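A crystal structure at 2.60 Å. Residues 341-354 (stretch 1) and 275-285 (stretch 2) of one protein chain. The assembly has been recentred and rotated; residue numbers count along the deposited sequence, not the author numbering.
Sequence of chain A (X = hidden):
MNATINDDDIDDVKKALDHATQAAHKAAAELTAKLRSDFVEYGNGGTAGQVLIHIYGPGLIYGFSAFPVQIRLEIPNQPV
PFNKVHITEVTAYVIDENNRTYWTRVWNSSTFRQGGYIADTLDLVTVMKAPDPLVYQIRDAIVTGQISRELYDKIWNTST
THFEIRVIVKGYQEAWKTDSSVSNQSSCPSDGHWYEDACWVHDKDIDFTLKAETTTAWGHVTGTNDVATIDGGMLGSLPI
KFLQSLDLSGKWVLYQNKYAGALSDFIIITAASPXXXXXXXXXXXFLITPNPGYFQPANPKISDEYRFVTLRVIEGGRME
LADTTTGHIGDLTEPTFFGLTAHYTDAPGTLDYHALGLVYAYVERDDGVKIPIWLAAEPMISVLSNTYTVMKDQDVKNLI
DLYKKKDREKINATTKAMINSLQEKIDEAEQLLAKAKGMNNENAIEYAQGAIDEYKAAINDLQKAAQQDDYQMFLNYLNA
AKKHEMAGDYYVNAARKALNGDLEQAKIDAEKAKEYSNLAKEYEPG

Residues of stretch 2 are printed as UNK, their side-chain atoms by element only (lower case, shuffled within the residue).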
# COMPACT_ATOMS: atom_id res chain seq x y z
N THR A 341 -20.59 -2.27 -0.35
CA THR A 341 -21.32 -2.52 -1.58
C THR A 341 -21.37 -1.24 -2.40
O THR A 341 -21.88 -0.22 -1.94
CB THR A 341 -22.75 -2.96 -1.25
OG1 THR A 341 -22.70 -4.26 -0.64
CG2 THR A 341 -23.60 -3.02 -2.52
N ALA A 342 -20.83 -1.28 -3.60
CA ALA A 342 -20.86 -0.09 -4.45
C ALA A 342 -21.96 -0.14 -5.50
O ALA A 342 -22.01 -1.06 -6.32
CB ALA A 342 -19.51 0.10 -5.12
N HIS A 343 -22.83 0.86 -5.52
CA HIS A 343 -23.68 1.04 -6.70
C HIS A 343 -23.22 2.26 -7.48
O HIS A 343 -23.27 3.39 -6.99
CB HIS A 343 -25.17 1.16 -6.40
CG HIS A 343 -26.00 1.20 -7.64
ND1 HIS A 343 -26.31 0.07 -8.36
CD2 HIS A 343 -26.51 2.25 -8.35
CE1 HIS A 343 -27.00 0.41 -9.43
NE2 HIS A 343 -27.13 1.72 -9.45
N TYR A 344 -22.77 2.02 -8.71
CA TYR A 344 -22.17 3.08 -9.50
C TYR A 344 -23.21 3.92 -10.22
O TYR A 344 -23.15 4.07 -11.44
CB TYR A 344 -21.18 2.49 -10.49
CG TYR A 344 -20.09 1.70 -9.80
CD1 TYR A 344 -19.33 2.27 -8.79
CD2 TYR A 344 -19.81 0.38 -10.18
CE1 TYR A 344 -18.32 1.57 -8.17
CE2 TYR A 344 -18.80 -0.33 -9.56
CZ TYR A 344 -18.05 0.28 -8.56
OH TYR A 344 -17.06 -0.43 -7.95
N THR A 345 -24.14 4.47 -9.45
CA THR A 345 -25.20 5.30 -9.98
C THR A 345 -24.68 6.26 -11.03
O THR A 345 -23.74 7.00 -10.79
CB THR A 345 -25.85 6.15 -8.89
OG1 THR A 345 -26.34 5.28 -7.85
CG2 THR A 345 -27.01 6.93 -9.46
N ASP A 346 -25.30 6.23 -12.21
CA ASP A 346 -24.93 7.17 -13.25
C ASP A 346 -25.87 8.36 -13.26
O ASP A 346 -27.07 8.19 -13.31
CB ASP A 346 -24.93 6.48 -14.62
CG ASP A 346 -24.19 7.28 -15.68
OD1 ASP A 346 -23.68 8.37 -15.36
OD2 ASP A 346 -24.11 6.83 -16.84
N ALA A 347 -25.32 9.57 -13.20
CA ALA A 347 -26.08 10.81 -13.31
C ALA A 347 -25.43 11.61 -14.42
O ALA A 347 -24.24 11.39 -14.71
CB ALA A 347 -26.01 11.59 -12.00
N PRO A 348 -26.18 12.52 -15.07
CA PRO A 348 -25.43 13.31 -16.06
C PRO A 348 -24.32 14.08 -15.34
O PRO A 348 -24.58 14.69 -14.30
CB PRO A 348 -26.49 14.28 -16.61
CG PRO A 348 -27.79 13.54 -16.43
CD PRO A 348 -27.63 12.80 -15.11
N GLY A 349 -23.10 14.00 -15.87
CA GLY A 349 -21.96 14.67 -15.23
C GLY A 349 -21.04 13.68 -14.54
O GLY A 349 -19.84 13.92 -14.40
N THR A 350 -21.61 12.54 -14.13
CA THR A 350 -20.82 11.48 -13.54
C THR A 350 -19.78 10.94 -14.52
O THR A 350 -20.12 10.55 -15.64
CB THR A 350 -21.75 10.33 -13.08
OG1 THR A 350 -22.61 10.81 -12.03
CG2 THR A 350 -20.94 9.15 -12.58
N LEU A 351 -18.52 10.94 -14.11
CA LEU A 351 -17.45 10.39 -14.94
C LEU A 351 -17.14 8.93 -14.58
O LEU A 351 -17.14 8.05 -15.45
CB LEU A 351 -16.17 11.21 -14.79
CG LEU A 351 -15.00 10.71 -15.64
CD1 LEU A 351 -15.25 11.00 -17.11
CD2 LEU A 351 -13.68 11.31 -15.22
N ASP A 352 -16.84 8.69 -13.31
CA ASP A 352 -16.55 7.36 -12.82
C ASP A 352 -16.51 7.40 -11.30
O ASP A 352 -16.84 8.41 -10.70
CB ASP A 352 -15.22 6.86 -13.37
CG ASP A 352 -14.02 7.69 -12.88
OD1 ASP A 352 -13.12 7.99 -13.70
OD2 ASP A 352 -13.94 8.02 -11.68
N TYR A 353 -16.12 6.29 -10.69
CA TYR A 353 -15.97 6.21 -9.25
C TYR A 353 -14.60 5.64 -8.87
O TYR A 353 -14.02 4.85 -9.61
CB TYR A 353 -17.04 5.30 -8.66
CG TYR A 353 -18.44 5.84 -8.65
CD1 TYR A 353 -19.18 5.95 -9.82
CD2 TYR A 353 -19.05 6.18 -7.45
CE1 TYR A 353 -20.48 6.43 -9.79
CE2 TYR A 353 -20.34 6.65 -7.42
CZ TYR A 353 -21.05 6.78 -8.58
OH TYR A 353 -22.33 7.25 -8.52
N HIS A 354 -14.11 6.03 -7.69
CA HIS A 354 -12.91 5.47 -7.10
C HIS A 354 -13.28 4.83 -5.77
O HIS A 354 -14.24 5.24 -5.11
CB HIS A 354 -11.88 6.57 -6.84
CG HIS A 354 -11.18 7.07 -8.07
ND1 HIS A 354 -9.81 7.14 -8.17
CD2 HIS A 354 -11.67 7.53 -9.25
CE1 HIS A 354 -9.47 7.61 -9.36
NE2 HIS A 354 -10.58 7.86 -10.03
N UNK A 275 -15.92 -6.88 -12.08
CA UNK A 275 -16.59 -6.02 -13.07
C UNK A 275 -17.15 -4.79 -12.41
O UNK A 275 -17.84 -4.88 -11.39
c UNK A 275 -18.01 -6.16 -15.05
c UNK A 275 -17.77 -6.73 -13.70
c UNK A 275 -17.48 -8.17 -13.83
N UNK A 276 -16.88 -3.63 -13.01
CA UNK A 276 -17.31 -2.34 -12.46
C UNK A 276 -17.83 -1.47 -13.58
O UNK A 276 -17.05 -0.96 -14.38
c UNK A 276 -16.14 -1.65 -11.77
c UNK A 276 -15.49 -2.50 -10.71
c UNK A 276 -14.46 -3.38 -10.77
n UNK A 276 -14.28 -3.89 -9.51
n UNK A 276 -15.93 -2.52 -9.40
c UNK A 276 -15.18 -3.35 -8.70
N UNK A 277 -19.14 -1.33 -13.67
CA UNK A 277 -19.76 -0.59 -14.77
C UNK A 277 -20.72 0.42 -14.19
O UNK A 277 -21.32 0.17 -13.15
c UNK A 277 -20.94 -0.79 -16.96
c UNK A 277 -19.74 -2.77 -16.04
c UNK A 277 -20.55 -1.52 -15.70
N UNK A 278 -20.88 1.55 -14.87
CA UNK A 278 -21.86 2.56 -14.43
C UNK A 278 -23.25 1.94 -14.35
O UNK A 278 -23.60 1.06 -15.14
c UNK A 278 -20.46 5.25 -13.84
c UNK A 278 -20.84 5.91 -16.24
c UNK A 278 -21.87 3.78 -15.36
c UNK A 278 -20.68 4.75 -15.28
N UNK A 279 -24.04 2.43 -13.40
CA UNK A 279 -25.36 1.89 -13.10
C UNK A 279 -25.39 0.44 -12.68
O UNK A 279 -26.47 -0.13 -12.57
c UNK A 279 -26.37 2.12 -14.22
n UNK A 279 -27.43 4.01 -15.27
o UNK A 279 -27.03 4.11 -13.06
c UNK A 279 -26.99 3.50 -14.14
N UNK A 280 -24.23 -0.14 -12.41
CA UNK A 280 -24.21 -1.48 -11.87
C UNK A 280 -23.65 -1.53 -10.43
O UNK A 280 -23.20 -0.51 -9.89
c UNK A 280 -23.44 -2.39 -12.80
o UNK A 280 -24.14 -3.61 -12.95
N UNK A 281 -23.71 -2.69 -9.81
CA UNK A 281 -23.28 -2.86 -8.42
C UNK A 281 -22.06 -3.76 -8.33
O UNK A 281 -21.98 -4.74 -9.05
o UNK A 281 -25.53 -2.69 -7.50
c UNK A 281 -23.88 -3.84 -6.19
c UNK A 281 -24.38 -3.54 -7.59
N UNK A 282 -21.14 -3.43 -7.43
CA UNK A 282 -19.95 -4.26 -7.15
C UNK A 282 -19.75 -4.49 -5.64
O UNK A 282 -20.11 -3.65 -4.82
c UNK A 282 -18.70 -3.62 -7.76
N UNK A 283 -19.20 -5.64 -5.27
CA UNK A 283 -18.91 -5.96 -3.86
C UNK A 283 -17.44 -5.71 -3.52
O UNK A 283 -16.54 -6.08 -4.29
se UNK A 283 -21.85 -7.62 -2.82
c UNK A 283 -22.11 -5.84 -3.43
c UNK A 283 -19.15 -7.44 -3.58
c UNK A 283 -20.46 -8.04 -4.05
N UNK A 284 -17.18 -5.13 -2.36
CA UNK A 284 -15.81 -5.02 -1.86
C UNK A 284 -15.72 -5.71 -0.53
O UNK A 284 -16.70 -5.78 0.20
c UNK A 284 -15.39 -3.56 -1.68
c UNK A 284 -14.98 -1.37 -5.35
c UNK A 284 -15.23 -2.79 -2.97
c UNK A 284 -13.84 -1.80 -4.66
c UNK A 284 -16.36 -2.34 -3.68
o UNK A 284 -14.85 -0.66 -6.52
c UNK A 284 -16.23 -1.63 -4.86
c UNK A 284 -13.98 -2.50 -3.49
N UNK A 285 -14.54 -6.20 -0.21
CA UNK A 285 -14.28 -6.85 1.06
C UNK A 285 -12.84 -6.45 1.43
O UNK A 285 -11.90 -6.73 0.67
c UNK A 285 -15.08 -9.11 2.03
n UNK A 285 -15.62 -11.74 3.96
c UNK A 285 -14.41 -8.36 0.89
c UNK A 285 -15.13 -10.63 1.72
c UNK A 285 -16.15 -11.37 2.59
O HOH W 1 -28.56 2.95 -11.27

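Position 275 carries three carbons, one bearing the other two, and touches nothing on stretch 1. The fork at the first carbon makes it V275, a residue that leads into the contact without joining it.

Position 276 has one carbon followed by a five-membered ring of three carbons and two nitrogens: H276. With chi1 in the m well, its ring meets the Y344 ring rim to rim, and ND1 lies 2.8 Å from Y344 OH in a hydrogen bond that either atom could donate. The other ring nitrogen is satisfied elsewhere in the structure, so both polar corners of this buried ring are used.

Position 277 again shows one carbon carrying two, which is V277. Its side chain points away from stretch 1; the backbone does the work, opening a type II turn that its O closes by accepting from the N of position 280 at 3.0 Å.

At position 278 four carbons fork at the second, the pattern of leucine. L278 sets its CD2 methyl among Y344, T350 and Y353, with CD2 4.2 Å from Y353 CE1 and 4.4 Å from Y344 CB. A branched apolar chain suits this pocket, although CD1 also comes within 3.4 Å of D346 OD2.

Position 279 has two carbons, the second bearing one oxygen and one nitrogen, hence N279. Its positive phi, 61°, fits the third place of the type II turn, which asparagine tolerates better than most residues. CA-to-CB points away, but the amide end returns: OD1 accepts from D346 N at 2.9 Å and from a water at 2.6 Å. That water also lies 2.6 Å from H343 NE2, linking the two side chains.

Position 280 bears one carbon and one oxygen: S280. The small side chain points away from stretch 1, while its backbone O receives Y344 N at 2.8 Å.

At position 281 one carbon carries an oxygen and a carbon, the pattern of threonine, T281. OG1 lies 3.0 Å from H343 ND1 at the edge of the imidazole, a hydrogen bond whose direction is open, and CG2 packs 3.8 Å from T341 CG2.

Position 282 has a single carbon, so it is A282. This methyl fits beside the Y344 ring, its CB 3.8 Å from Y344 CE2.

At 283 an unbranched chain of two carbons, selenium and a carbon is selenomethionine, M283. Its bends bring CE to 3.3 Å from T341 OG1.

Position 284 has one carbon and a six-carbon ring bearing oxygen: Y284. Its OH donates to Y344 OH at 2.6 Å, and CE2 rests 3.7 Å from A342 CB.

Position 285, four carbons in a row ending in nitrogen, is K285, beyond reach of stretch 1.

The contact begins as an antiparallel strand pair: A342 and A282 exchange two backbone hydrogen bonds, N to O, each 2.8 Å. Beyond it, Y344 O accepts from N279 N at 2.7 Å, extending the backbone pairing into the turn. Y344 then anchors the buried side, its hydroxyl joining H276 and Y284.

Stretch 2 275-285: VHVLNSTAMYK
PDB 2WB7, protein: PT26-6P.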